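Local coordinates for O-methyltransferase, putative (Bacillus cereus, PDB 3DUW), which probably transfers a methyl group from S-adenosylmethionine to a hydroxyl of its substrate, at residues V86-R100 with V112-I126. Sequence-based numbering, arbitrary orientation.
Sequences VVTLEASEKHADIAR and VEVRTGLALDSLQQI. With SAH (S-adenosyl-L-homocysteine), chain C.
Leu89 fills the tight side of this contact: its CD1 lies 3.8 Å from Leu123 CD2, while CD2 wedges between Arg115 CB, Ser122 CB and Ile126 CD1. CG stands anti to the carbonyl carbon (chi1 -45°), which turns both methyls toward the inner side of helix 119-126. Strands 86-90 and 112-116 run parallel here, the latter outermost in the sheet of this Rossmann-like methyltransferase, and five backbone hydrogen bonds zip them from Val86 to Gly117.

On the other face, Thr88 CG2 meets Val114 CG2 at 3.6 Å, and the looser, wetter edge begins beyond. There Arg100, extended from CG to NE, reaches back from helix 93-100 across Val114, whose CG1 sits over one face of the guanidinium. NH2 gives two hydrogen bonds: a fairly straight one to Thr116 OG1 (2.8 Å), close to the guanidinium plane, and one to Val114 O (2.9 Å) arriving from above the carbonyl plane. A water at the guanidinium edge links Arg100 NH1, Thr116 OG1 and Glu93 O; with the in-plane Thr116 OG1 it helps hold the group's orientation, while the salt bridge from NH1 to Asp97 OD1 is bent and weak as a hydrogen bond.

At the C-terminal ends of the strands the ligand bridges both segments. Glu90 OE1 and OE2 each accept a ribose hydroxyl, and Ala119 N donates to adenine N1 (2.9 Å). Carboxylate at one strand end and backbone amide after the next thus read ribose and adenine, consistent with cofactor recognition in class I methyltransferases.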
ATOM      1  N   VAL A  86      -7.219   0.117  19.618  1.00 11.62           N
ATOM      2  CA  VAL A  86      -6.938  -1.105  18.883  1.00 11.79           C
ATOM      3  C   VAL A  86      -7.424  -2.274  19.722  1.00 11.53           C
ATOM      4  O   VAL A  86      -7.186  -2.321  20.931  1.00 12.13           O
ATOM      5  CB  VAL A  86      -5.423  -1.325  18.651  1.00 10.84           C
ATOM      6  CG1 VAL A  86      -5.203  -2.634  17.896  1.00 11.51           C
ATOM      7  CG2 VAL A  86      -4.827  -0.161  17.886  1.00 12.33           C
ATOM      8  N   VAL A  87      -8.130  -3.196  19.082  1.00 10.45           N
ATOM      9  CA  VAL A  87      -8.601  -4.403  19.737  1.00 10.69           C
ATOM     10  C   VAL A  87      -7.944  -5.506  18.920  1.00  9.89           C
ATOM     11  O   VAL A  87      -8.172  -5.605  17.715  1.00  9.77           O
ATOM     12  CB  VAL A  87     -10.133  -4.554  19.656  1.00 12.23           C
ATOM     13  CG1 VAL A  87     -10.548  -5.887  20.251  1.00 13.19           C
ATOM     14  CG2 VAL A  87     -10.811  -3.409  20.395  1.00 13.67           C
ATOM     15  N   THR A  88      -7.108  -6.314  19.564  1.00  8.46           N
ATOM     16  CA  THR A  88      -6.416  -7.384  18.862  1.00  8.32           C
ATOM     17  C   THR A  88      -6.741  -8.746  19.477  1.00  8.23           C
ATOM     18  O   THR A  88      -6.837  -8.885  20.701  1.00  8.90           O
ATOM     19  CB  THR A  88      -4.887  -7.112  18.839  1.00  8.20           C
ATOM     20  OG1 THR A  88      -4.238  -8.112  18.050  1.00  8.11           O
ATOM     21  CG2 THR A  88      -4.309  -7.090  20.248  1.00  8.54           C
ATOM     22  N   LEU A  89      -6.913  -9.740  18.611  1.00  8.67           N
ATOM     23  CA  LEU A  89      -7.290 -11.090  19.022  1.00  8.07           C
ATOM     24  C   LEU A  89      -6.156 -12.108  18.911  1.00  8.60           C
ATOM     25  O   LEU A  89      -5.514 -12.231  17.864  1.00  9.55           O
ATOM     26  CB  LEU A  89      -8.482 -11.546  18.176  1.00  9.43           C
ATOM     27  CG  LEU A  89      -9.579 -10.484  18.022  1.00  9.90           C
ATOM     28  CD1 LEU A  89     -10.726 -11.048  17.203  1.00 10.68           C
ATOM     29  CD2 LEU A  89     -10.071 -10.029  19.386  1.00 11.02           C
ATOM     30  N   GLU A  90      -5.934 -12.854  19.992  1.00  9.22           N
ATOM     31  CA  GLU A  90      -4.871 -13.852  20.040  1.00  9.17           C
ATOM     32  C   GLU A  90      -5.324 -15.135  20.739  1.00  9.51           C
ATOM     33  O   GLU A  90      -5.816 -15.099  21.868  1.00 10.06           O
ATOM     34  CB  GLU A  90      -3.655 -13.257  20.756  1.00  8.67           C
ATOM     35  CG  GLU A  90      -2.499 -14.216  20.959  1.00  8.63           C
ATOM     36  CD  GLU A  90      -2.064 -14.882  19.669  1.00  8.79           C
ATOM     37  OE1 GLU A  90      -1.865 -14.160  18.666  1.00  8.45           O
ATOM     38  OE2 GLU A  90      -1.916 -16.123  19.661  1.00  8.64           O
ATOM     39  N   ALA A  91      -5.145 -16.268  20.069  1.00  9.69           N
ATOM     40  CA  ALA A  91      -5.558 -17.558  20.614  1.00 10.01           C
ATOM     41  C   ALA A  91      -4.643 -18.118  21.700  1.00  9.89           C
ATOM     42  O   ALA A  91      -5.112 -18.759  22.639  1.00 10.73           O
ATOM     43  CB  ALA A  91      -5.689 -18.570  19.489  1.00 11.89           C
ATOM     44  N   SER A  92      -3.341 -17.887  21.573  1.00  9.80           N
ATOM     45  CA  SER A  92      -2.382 -18.393  22.551  1.00 11.08           C
ATOM     46  C   SER A  92      -2.293 -17.517  23.793  1.00 10.16           C
ATOM     47  O   SER A  92      -2.015 -16.319  23.700  1.00 10.55           O
ATOM     48  CB  SER A  92      -0.998 -18.507  21.907  1.00  9.82           C
ATOM     49  OG  SER A  92       0.002 -18.728  22.885  1.00 10.14           O
ATOM     50  N   GLU A  93      -2.527 -18.119  24.958  1.00 11.55           N
ATOM     51  CA  GLU A  93      -2.459 -17.384  26.212  1.00 11.57           C
ATOM     52  C   GLU A  93      -1.050 -16.824  26.378  1.00 10.10           C
ATOM     53  O   GLU A  93      -0.875 -15.686  26.804  1.00 11.79           O
ATOM     54  CB  GLU A  93      -2.788 -18.300  27.393  1.00 14.26           C
ATOM     55  CG  GLU A  93      -3.275 -17.538  28.617  1.00 20.01           C
ATOM     56  CD  GLU A  93      -3.448 -18.416  29.837  1.00 20.34           C
ATOM     57  OE1 GLU A  93      -3.940 -19.558  29.690  1.00 23.18           O
ATOM     58  OE2 GLU A  93      -3.104 -17.954  30.945  1.00 22.03           O
ATOM     59  N   LYS A  94      -0.051 -17.633  26.035  1.00 10.73           N
ATOM     60  CA  LYS A  94       1.340 -17.208  26.134  1.00  9.71           C
ATOM     61  C   LYS A  94       1.603 -16.034  25.197  1.00  9.48           C
ATOM     62  O   LYS A  94       2.148 -15.015  25.609  1.00  9.18           O
ATOM     63  CB  LYS A  94       2.287 -18.361  25.790  1.00 11.25           C
ATOM     64  CG  LYS A  94       3.750 -17.951  25.733  1.00 10.06           C
ATOM     65  CD  LYS A  94       4.659 -19.136  25.463  1.00 12.43           C
ATOM     66  CE  LYS A  94       6.091 -18.678  25.248  1.00 13.64           C
ATOM     67  NZ  LYS A  94       7.003 -19.820  24.963  1.00 16.10           N
ATOM     68  N   HIS A  95       1.215 -16.167  23.931  1.00  8.73           N
ATOM     69  CA  HIS A  95       1.428 -15.067  22.991  1.00  7.84           C
ATOM     70  C   HIS A  95       0.751 -13.799  23.492  1.00  7.85           C
ATOM     71  O   HIS A  95       1.351 -12.724  23.497  1.00  8.02           O
ATOM     72  CB  HIS A  95       0.855 -15.390  21.606  1.00  8.97           C
ATOM     73  CG  HIS A  95       1.587 -16.468  20.875  1.00  8.13           C
ATOM     74  ND1 HIS A  95       1.342 -16.760  19.551  1.00  8.78           N
ATOM     75  CD2 HIS A  95       2.539 -17.342  21.282  1.00  9.81           C
ATOM     76  CE1 HIS A  95       2.110 -17.768  19.173  1.00  9.67           C
ATOM     77  NE2 HIS A  95       2.845 -18.139  20.205  1.00 10.43           N
ATOM     78  N   ALA A  96      -0.504 -13.931  23.910  1.00  8.42           N
ATOM     79  CA  ALA A  96      -1.271 -12.786  24.377  1.00  9.25           C
ATOM     80  C   ALA A  96      -0.605 -12.052  25.529  1.00  8.66           C
ATOM     81  O   ALA A  96      -0.550 -10.825  25.533  1.00  9.07           O
ATOM     82  CB  ALA A  96      -2.676 -13.223  24.773  1.00  9.85           C
ATOM     83  N   ASP A  97      -0.096 -12.791  26.512  1.00  8.94           N
ATOM     84  CA  ASP A  97       0.553 -12.135  27.638  1.00  9.95           C
ATOM     85  C   ASP A  97       1.865 -11.478  27.255  1.00  8.51           C
ATOM     86  O   ASP A  97       2.218 -10.433  27.800  1.00  9.34           O
ATOM     87  CB  ASP A  97       0.765 -13.107  28.794  1.00 10.29           C
ATOM     88  CG  ASP A  97      -0.467 -13.239  29.656  1.00 13.78           C
ATOM     89  OD1 ASP A  97      -1.225 -12.246  29.751  1.00 15.11           O
ATOM     90  OD2 ASP A  97      -0.673 -14.320  30.246  1.00 17.32           O
ATOM     91  N   ILE A  98       2.589 -12.089  26.324  1.00  9.23           N
ATOM     92  CA  ILE A  98       3.841 -11.507  25.864  1.00  9.24           C
ATOM     93  C   ILE A  98       3.491 -10.227  25.108  1.00  8.51           C
ATOM     94  O   ILE A  98       4.152  -9.206  25.272  1.00  9.16           O
ATOM     95  CB  ILE A  98       4.624 -12.490  24.959  1.00  8.96           C
ATOM     96  CG1 ILE A  98       5.153 -13.646  25.815  1.00 11.43           C
ATOM     97  CG2 ILE A  98       5.773 -11.771  24.249  1.00 10.13           C
ATOM     98  CD1 ILE A  98       5.838 -14.736  25.035  1.00 13.29           C
ATOM     99  N   ALA A  99       2.432 -10.279  24.300  1.00  8.63           N
ATOM    100  CA  ALA A  99       1.994  -9.106  23.546  1.00  8.38           C
ATOM    101  C   ALA A  99       1.609  -7.971  24.498  1.00  8.10           C
ATOM    102  O   ALA A  99       2.025  -6.833  24.310  1.00  8.74           O
ATOM    103  CB  ALA A  99       0.809  -9.466  22.643  1.00  8.51           C
ATOM    104  N   ARG A 100       0.814  -8.281  25.521  1.00  9.05           N
ATOM    105  CA  ARG A 100       0.412  -7.267  26.492  1.00  9.80           C
ATOM    106  C   ARG A 100       1.642  -6.635  27.126  1.00  9.19           C
ATOM    107  O   ARG A 100       1.680  -5.429  27.351  1.00 10.35           O
ATOM    108  CB  ARG A 100      -0.462  -7.876  27.593  1.00 10.62           C
ATOM    109  CG  ARG A 100      -1.811  -8.354  27.108  1.00 10.70           C
ATOM    110  CD  ARG A 100      -2.735  -8.741  28.262  1.00 10.61           C
ATOM    111  NE  ARG A 100      -3.989  -9.287  27.752  1.00 11.01           N
ATOM    112  CZ  ARG A 100      -4.224 -10.579  27.547  1.00 11.22           C
ATOM    113  NH1 ARG A 100      -3.296 -11.489  27.826  1.00 12.65           N
ATOM    114  NH2 ARG A 100      -5.376 -10.960  27.007  1.00 11.88           N
ATOM    115  N   VAL A 112      -4.530  -0.015  23.522  1.00 13.77           N
ATOM    116  CA  VAL A 112      -4.712  -1.374  23.031  1.00 12.25           C
ATOM    117  C   VAL A 112      -5.312  -2.371  24.003  1.00 12.11           C
ATOM    118  O   VAL A 112      -4.939  -2.420  25.174  1.00 12.99           O
ATOM    119  CB  VAL A 112      -3.364  -1.958  22.554  1.00 12.60           C
ATOM    120  CG1 VAL A 112      -3.584  -3.318  21.912  1.00 12.32           C
ATOM    121  CG2 VAL A 112      -2.690  -1.000  21.591  1.00 12.20           C
ATOM    122  N   GLU A 113      -6.238  -3.173  23.486  1.00 11.77           N
ATOM    123  CA  GLU A 113      -6.888  -4.226  24.246  1.00 11.42           C
ATOM    124  C   GLU A 113      -6.563  -5.542  23.555  1.00 11.06           C
ATOM    125  O   GLU A 113      -6.870  -5.719  22.375  1.00 11.95           O
ATOM    126  CB  GLU A 113      -8.407  -4.030  24.275  1.00 13.58           C
ATOM    127  CG  GLU A 113      -9.166  -5.244  24.807  1.00 16.35           C
ATOM    128  CD  GLU A 113     -10.657  -4.999  24.931  1.00 19.23           C
ATOM    129  OE1 GLU A 113     -11.276  -4.548  23.945  1.00 18.11           O
ATOM    130  OE2 GLU A 113     -11.211  -5.263  26.020  1.00 22.91           O
ATOM    131  N   VAL A 114      -5.916  -6.447  24.280  1.00 11.49           N
ATOM    132  CA  VAL A 114      -5.580  -7.758  23.743  1.00 10.08           C
ATOM    133  C   VAL A 114      -6.590  -8.737  24.328  1.00 11.21           C
ATOM    134  O   VAL A 114      -6.677  -8.882  25.550  1.00 11.28           O
ATOM    135  CB  VAL A 114      -4.159  -8.212  24.165  1.00 10.34           C
ATOM    136  CG1 VAL A 114      -3.874  -9.599  23.615  1.00 10.00           C
ATOM    137  CG2 VAL A 114      -3.118  -7.229  23.662  1.00 10.53           C
ATOM    138  N   ARG A 115      -7.362  -9.394  23.468  1.00 10.99           N
ATOM    139  CA  ARG A 115      -8.354 -10.356  23.934  1.00 11.65           C
ATOM    140  C   ARG A 115      -7.892 -11.775  23.621  1.00 11.39           C
ATOM    141  O   ARG A 115      -7.659 -12.125  22.462  1.00 12.00           O
ATOM    142  CB  ARG A 115      -9.719 -10.096  23.285  1.00 12.86           C
ATOM    143  CG  ARG A 115     -10.809 -11.019  23.825  1.00 15.66           C
ATOM    144  CD  ARG A 115     -12.208 -10.658  23.332  1.00 16.85           C
ATOM    145  NE  ARG A 115     -12.598  -9.300  23.695  1.00 15.98           N
ATOM    146  CZ  ARG A 115     -13.809  -8.956  24.121  1.00 16.81           C
ATOM    147  NH1 ARG A 115     -14.760  -9.873  24.248  1.00 18.22           N
ATOM    148  NH2 ARG A 115     -14.071  -7.692  24.417  1.00 18.28           N
ATOM    149  N   THR A 116      -7.759 -12.588  24.664  1.00 12.11           N
ATOM    150  CA  THR A 116      -7.314 -13.964  24.507  1.00 11.23           C
ATOM    151  C   THR A 116      -8.457 -14.898  24.143  1.00 12.33           C
ATOM    152  O   THR A 116      -9.545 -14.814  24.711  1.00 13.77           O
ATOM    153  CB  THR A 116      -6.667 -14.488  25.801  1.00 12.67           C
ATOM    154  OG1 THR A 116      -5.578 -13.633  26.170  1.00 11.12           O
ATOM    155  CG2 THR A 116      -6.152 -15.902  25.601  1.00 13.54           C
ATOM    156  N   GLY A 117      -8.196 -15.793  23.196  1.00 11.73           N
ATOM    157  CA  GLY A 117      -9.203 -16.749  22.777  1.00 11.71           C
ATOM    158  C   GLY A 117      -9.243 -16.930  21.275  1.00 11.20           C
ATOM    159  O   GLY A 117      -8.594 -16.189  20.535  1.00 11.09           O
ATOM    160  N   LEU A 118      -9.985 -17.931  20.817  1.00 12.23           N
ATOM    161  CA  LEU A 118     -10.107 -18.164  19.386  1.00 11.78           C
ATOM    162  C   LEU A 118     -10.818 -16.949  18.807  1.00 11.51           C
ATOM    163  O   LEU A 118     -11.845 -16.509  19.330  1.00 11.98           O
ATOM    164  CB  LEU A 118     -10.910 -19.439  19.120  1.00 12.92           C
ATOM    165  CG  LEU A 118     -10.271 -20.734  19.633  1.00 14.54           C
ATOM    166  CD1 LEU A 118     -11.205 -21.909  19.390  1.00 16.27           C
ATOM    167  CD2 LEU A 118      -8.939 -20.959  18.932  1.00 15.46           C
ATOM    168  N   ALA A 119     -10.259 -16.393  17.736  1.00 11.06           N
ATOM    169  CA  ALA A 119     -10.825 -15.207  17.109  1.00 10.38           C
ATOM    170  C   ALA A 119     -12.324 -15.292  16.832  1.00 10.54           C
ATOM    171  O   ALA A 119     -13.055 -14.346  17.103  1.00 11.35           O
ATOM    172  CB  ALA A 119     -10.070 -14.882  15.823  1.00 10.53           C
ATOM    173  N   LEU A 120     -12.788 -16.421  16.308  1.00 11.73           N
ATOM    174  CA  LEU A 120     -14.209 -16.553  16.015  1.00 13.23           C
ATOM    175  C   LEU A 120     -15.073 -16.380  17.264  1.00 13.15           C
ATOM    176  O   LEU A 120     -16.166 -15.820  17.187  1.00 13.49           O
ATOM    177  CB  LEU A 120     -14.496 -17.895  15.338  1.00 14.40           C
ATOM    178  CG  LEU A 120     -13.923 -18.041  13.922  1.00 13.77           C
ATOM    179  CD1 LEU A 120     -14.303 -19.397  13.360  1.00 15.22           C
ATOM    180  CD2 LEU A 120     -14.452 -16.929  13.022  1.00 14.31           C
ATOM    181  N   ASP A 121     -14.588 -16.848  18.413  1.00 14.02           N
ATOM    182  CA  ASP A 121     -15.347 -16.694  19.654  1.00 14.55           C
ATOM    183  C   ASP A 121     -15.333 -15.242  20.110  1.00 13.75           C
ATOM    184  O   ASP A 121     -16.358 -14.697  20.514  1.00 15.77           O
ATOM    185  CB  ASP A 121     -14.775 -17.570  20.773  1.00 16.08           C
ATOM    186  CG  ASP A 121     -15.016 -19.043  20.541  1.00 16.66           C
ATOM    187  OD1 ASP A 121     -16.144 -19.402  20.137  1.00 20.60           O
ATOM    188  OD2 ASP A 121     -14.087 -19.844  20.771  1.00 19.48           O
ATOM    189  N   SER A 122     -14.161 -14.616  20.044  1.00 13.44           N
ATOM    190  CA  SER A 122     -14.024 -13.229  20.460  1.00 12.19           C
ATOM    191  C   SER A 122     -14.802 -12.270  19.564  1.00 11.86           C
ATOM    192  O   SER A 122     -15.336 -11.271  20.038  1.00 12.59           O
ATOM    193  CB  SER A 122     -12.545 -12.829  20.484  1.00 12.81           C
ATOM    194  OG  SER A 122     -11.841 -13.557  21.476  1.00 12.68           O
ATOM    195  N   LEU A 123     -14.864 -12.568  18.270  1.00 12.90           N
ATOM    196  CA  LEU A 123     -15.582 -11.708  17.337  1.00 13.93           C
ATOM    197  C   LEU A 123     -17.074 -11.667  17.669  1.00 14.42           C
ATOM    198  O   LEU A 123     -17.713 -10.619  17.567  1.00 14.99           O
ATOM    199  CB  LEU A 123     -15.345 -12.185  15.899  1.00 12.10           C
ATOM    200  CG  LEU A 123     -13.916 -11.908  15.404  1.00 12.41           C
ATOM    201  CD1 LEU A 123     -13.599 -12.745  14.183  1.00 12.07           C
ATOM    202  CD2 LEU A 123     -13.768 -10.428  15.098  1.00 11.99           C
ATOM    203  N   GLN A 124     -17.619 -12.806  18.085  1.00 16.18           N
ATOM    204  CA  GLN A 124     -19.027 -12.885  18.455  1.00 16.73           C
ATOM    205  C   GLN A 124     -19.253 -12.057  19.716  1.00 17.54           C
ATOM    206  O   GLN A 124     -20.265 -11.366  19.844  1.00 18.07           O
ATOM    207  CB  GLN A 124     -19.429 -14.339  18.704  1.00 17.10           C
ATOM    208  CG  GLN A 124     -20.903 -14.537  19.038  1.00 18.46           C
ATOM    209  CD  GLN A 124     -21.824 -13.938  17.994  1.00 18.89           C
ATOM    210  OE1 GLN A 124     -22.220 -12.773  18.089  1.00 21.53           O
ATOM    211  NE2 GLN A 124     -22.156 -14.725  16.980  1.00 20.25           N
ATOM    212  N   GLN A 125     -18.298 -12.123  20.640  1.00 17.49           N
ATOM    213  CA  GLN A 125     -18.384 -11.368  21.884  1.00 17.53           C
ATOM    214  C   GLN A 125     -18.338  -9.873  21.594  1.00 17.38           C
ATOM    215  O   GLN A 125     -19.082  -9.090  22.183  1.00 18.74           O
ATOM    216  CB  GLN A 125     -17.230 -11.743  22.819  1.00 17.90           C
ATOM    217  CG  GLN A 125     -17.295 -13.162  23.353  1.00 20.45           C
ATOM    218  CD  GLN A 125     -16.100 -13.514  24.215  1.00 20.63           C
ATOM    219  OE1 GLN A 125     -15.784 -12.810  25.174  1.00 23.24           O
ATOM    220  NE2 GLN A 125     -15.431 -14.612  23.880  1.00 23.00           N
ATOM    221  N   ILE A 126     -17.452  -9.481  20.683  1.00 17.07           N
ATOM    222  CA  ILE A 126     -17.308  -8.080  20.310  1.00 16.83           C
ATOM    223  C   ILE A 126     -18.622  -7.537  19.754  1.00 16.19           C
ATOM    224  O   ILE A 126     -19.007  -6.406  20.051  1.00 17.01           O
ATOM    225  CB  ILE A 126     -16.165  -7.907  19.281  1.00 16.17           C
ATOM    226  CG1 ILE A 126     -14.822  -8.152  19.978  1.00 16.72           C
ATOM    227  CG2 ILE A 126     -16.207  -6.519  18.661  1.00 16.06           C
ATOM    228  CD1 ILE A 126     -13.633  -8.210  19.045  1.00 17.10           C
TER
HETATM  229  N   SAH C 224       0.321  -9.791  12.987  1.00 11.93           N
HETATM  230  CA  SAH C 224       1.336 -10.152  14.045  1.00 10.12           C
HETATM  231  CB  SAH C 224       1.691 -11.599  13.960  1.00  9.75           C
HETATM  232  CG  SAH C 224       0.586 -12.611  14.157  1.00  8.77           C
HETATM  233  SD  SAH C 224       1.219 -14.282  13.698  1.00  8.66           S
HETATM  234  C   SAH C 224       2.630  -9.317  13.769  1.00  9.76           C
HETATM  235  O   SAH C 224       2.668  -8.599  12.765  1.00  9.82           O
HETATM  236  OXT SAH C 224       3.581  -9.430  14.622  1.00 12.97           O
HETATM  237  C5' SAH C 224      -0.291 -15.160  13.673  1.00  9.29           C
HETATM  238  C4' SAH C 224      -0.953 -15.239  15.133  1.00  8.72           C
HETATM  239  O4' SAH C 224      -2.149 -15.965  14.857  1.00  9.36           O
HETATM  240  C3' SAH C 224      -0.234 -16.098  16.162  1.00  8.29           C
HETATM  241  O3' SAH C 224       0.115 -15.354  17.332  1.00  8.39           O
HETATM  242  C2' SAH C 224      -1.270 -17.264  16.423  1.00  9.79           C
HETATM  243  O2' SAH C 224      -1.187 -17.797  17.736  1.00  8.87           O
HETATM  244  C1' SAH C 224      -2.587 -16.587  16.103  1.00  8.67           C
HETATM  245  N9  SAH C 224      -3.640 -17.380  15.851  1.00  9.34           N
HETATM  246  C8  SAH C 224      -3.771 -18.587  15.187  1.00 10.28           C
HETATM  247  N7  SAH C 224      -4.975 -19.064  15.142  1.00  9.37           N
HETATM  248  C5  SAH C 224      -5.756 -18.106  15.834  1.00 10.11           C
HETATM  249  C6  SAH C 224      -7.169 -18.064  16.122  1.00  9.79           C
HETATM  250  N6  SAH C 224      -8.037 -19.012  15.744  1.00 12.54           N
HETATM  251  N1  SAH C 224      -7.585 -16.962  16.826  1.00 11.81           N
HETATM  252  C2  SAH C 224      -6.738 -15.971  17.232  1.00 10.36           C
HETATM  253  N3  SAH C 224      -5.382 -15.976  16.978  1.00 11.06           N
HETATM  254  C4  SAH C 224      -4.962 -17.071  16.277  1.00  8.92           C
HETATM  255  O   HOH W   1      -3.432 -14.528  27.721  1.00 17.38           O
HETATM  256  O   HOH W   2      -5.006  -6.170  27.273  1.00 11.74           O